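Local coordinates for mbDLG-3 protein (Monosiga brevicollis, PDB 6X1N) that is the third PDZ domain of a choanoflagellate Dlg1 protein, a peptide-binding module whose parent protein may also associate with protein kinases, at residues L5-L10 against T90-A95. Residues are numbered along the deposited sequence; the frame is centred on the assembly and turned at random.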
loop_
_atom_site.group_PDB
_atom_site.type_symbol
_atom_site.label_atom_id
_atom_site.label_comp_id
_atom_site.label_asym_id
_atom_site.label_seq_id
_atom_site.Cartn_x
_atom_site.Cartn_y
_atom_site.Cartn_z
ATOM N N LEU A 5 7.788 9.601 5.985
ATOM C CA LEU A 5 6.507 9.681 5.300
ATOM C C LEU A 5 6.760 10.092 3.857
ATOM O O LEU A 5 7.287 11.183 3.603
ATOM C CB LEU A 5 5.617 10.708 5.999
ATOM C CG LEU A 5 4.169 10.777 5.518
ATOM C CD1 LEU A 5 3.439 9.487 5.860
ATOM C CD2 LEU A 5 3.479 11.996 6.123
ATOM N N ARG A 6 6.422 9.208 2.920
ATOM C CA ARG A 6 6.665 9.423 1.500
ATOM C C ARG A 6 5.339 9.612 0.778
ATOM O O ARG A 6 4.385 8.855 1.004
ATOM C CB ARG A 6 7.420 8.236 0.895
ATOM C CG ARG A 6 8.912 8.309 1.157
ATOM C CD ARG A 6 9.629 6.979 0.907
ATOM N NE ARG A 6 9.488 6.045 2.024
ATOM C CZ ARG A 6 8.811 4.895 1.999
ATOM N NH1 ARG A 6 8.194 4.480 0.898
ATOM N NH2 ARG A 6 8.769 4.154 3.101
ATOM N N THR A 7 5.273 10.618 -0.080
ATOM C CA THR A 7 4.118 10.850 -0.936
ATOM C C THR A 7 4.593 10.581 -2.354
ATOM O O THR A 7 5.485 11.270 -2.858
ATOM C CB THR A 7 3.592 12.276 -0.781
ATOM O OG1 THR A 7 3.180 12.485 0.578
ATOM C CG2 THR A 7 2.396 12.477 -1.681
ATOM N N VAL A 8 4.030 9.557 -2.979
ATOM C CA VAL A 8 4.520 9.035 -4.247
ATOM C C VAL A 8 3.354 8.984 -5.217
ATOM O O VAL A 8 2.266 8.522 -4.859
ATOM C CB VAL A 8 5.109 7.623 -4.059
ATOM C CG1 VAL A 8 5.596 7.066 -5.383
ATOM C CG2 VAL A 8 6.237 7.649 -3.031
ATOM N N THR A 9 3.568 9.453 -6.438
ATOM C CA THR A 9 2.602 9.269 -7.509
ATOM C C THR A 9 3.172 8.257 -8.486
ATOM O O THR A 9 4.278 8.441 -9.002
ATOM C CB THR A 9 2.301 10.583 -8.225
ATOM O OG1 THR A 9 1.687 11.489 -7.303
ATOM C CG2 THR A 9 1.356 10.340 -9.393
ATOM N N LEU A 10 2.444 7.177 -8.705
ATOM C CA LEU A 10 2.826 6.157 -9.663
ATOM C C LEU A 10 1.897 6.225 -10.859
ATOM O O LEU A 10 0.697 6.479 -10.712
ATOM C CB LEU A 10 2.716 4.761 -9.054
ATOM C CG LEU A 10 3.545 4.470 -7.802
ATOM C CD1 LEU A 10 3.267 3.049 -7.345
ATOM C CD2 LEU A 10 5.024 4.663 -8.072
ATOM N N THR A 90 -1.820 7.869 -6.323
ATOM C CA THR A 90 -1.070 8.641 -5.344
ATOM C C THR A 90 -1.132 7.891 -4.023
ATOM O O THR A 90 -2.196 7.396 -3.639
ATOM C CB THR A 90 -1.616 10.061 -5.208
ATOM O OG1 THR A 90 -1.516 10.725 -6.477
ATOM C CG2 THR A 90 -0.797 10.836 -4.193
ATOM N N LEU A 91 0.013 7.781 -3.354
ATOM C CA LEU A 91 0.157 7.004 -2.131
ATOM C C LEU A 91 0.801 7.860 -1.055
ATOM O O LEU A 91 1.720 8.633 -1.339
ATOM C CB LEU A 91 1.101 5.825 -2.360
ATOM C CG LEU A 91 0.706 4.802 -3.416
ATOM C CD1 LEU A 91 1.908 3.927 -3.730
ATOM C CD2 LEU A 91 -0.444 3.959 -2.931
ATOM N N ASN A 92 0.334 7.707 0.180
ATOM C CA ASN A 92 1.062 8.137 1.364
ATOM C C ASN A 92 1.564 6.875 2.039
ATOM O O ASN A 92 0.756 6.025 2.437
ATOM C CB ASN A 92 0.159 8.896 2.332
ATOM C CG ASN A 92 0.049 10.358 2.003
ATOM O OD1 ASN A 92 -0.166 10.735 0.854
ATOM N ND2 ASN A 92 0.200 11.201 3.019
ATOM N N LEU A 93 2.883 6.745 2.142
ATOM C CA LEU A 93 3.544 5.530 2.591
ATOM C C LEU A 93 4.466 5.841 3.757
ATOM O O LEU A 93 5.075 6.914 3.823
ATOM C CB LEU A 93 4.454 4.989 1.478
ATOM C CG LEU A 93 3.776 4.626 0.163
ATOM C CD1 LEU A 93 4.813 4.306 -0.900
ATOM C CD2 LEU A 93 2.844 3.450 0.341
ATOM N N THR A 94 4.618 4.880 4.656
ATOM C CA THR A 94 5.687 4.954 5.644
ATOM C C THR A 94 6.068 3.541 6.059
ATOM O O THR A 94 5.205 2.665 6.148
ATOM C CB THR A 94 5.273 5.822 6.845
ATOM O OG1 THR A 94 6.431 6.190 7.611
ATOM C CG2 THR A 94 4.255 5.099 7.728
ATOM N N ALA A 95 7.360 3.303 6.253
ATOM C CA ALA A 95 7.788 1.976 6.669
ATOM C C ALA A 95 7.221 1.681 8.047
ATOM O O ALA A 95 7.289 2.517 8.951
ATOM C CB ALA A 95 9.318 1.904 6.701
HETATM O O HOH W 1 9.474 5.147 5.729
#
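Arg-6 and Leu-93 form a hydrogen-bonded pair in the antiparallel seam that joins the first and last strands of the PDZ fold, 6-11 and 88-95. Their backbones exchange two hydrogen bonds: Arg-6 N reaches Leu-93 O at 2.8 Å, with 174° at the hydrogen, and Leu-93 N returns to Arg-6 O. Val-8 and Leu-91 repeat this exchange two residues on, fixing the register.

The Arg-6 side chain leaves on the face shared with Val-8, Leu-91 and Leu-93. Its CB lies 4.0 Å from Leu-93 O. The chain bends at chi3 (-80°), which sets the position of NE, and NE hydrogen-bonds to O1 of a glycerol, probably from the crystallisation liquor. NH1 comes within 3.8 Å of both CB and CD1 of Leu-93; it also hydrogen-bonds to Gln-54 O and forms a salt bridge with Asp-59 OD2. NH2 donates to a water in the guanidinium plane at 2.9 Å, and Ala-95 N donates to the same water, also at 2.9 Å.

On this face Val-8 CG2 packs on Leu-93 CD1 at 4.2 Å, and Leu-10 CD1 meets Leu-91 CD1 at 4.0 Å; Leu-10 also touches Ala-48 and Ser-52 of helix 48-52. The other face carries Thr-7 and Asn-92, whose side chains run abreast, and ends in a weak hydrogen bond between Thr-9 OG1 and Thr-90 OG1 at 3.4 Å.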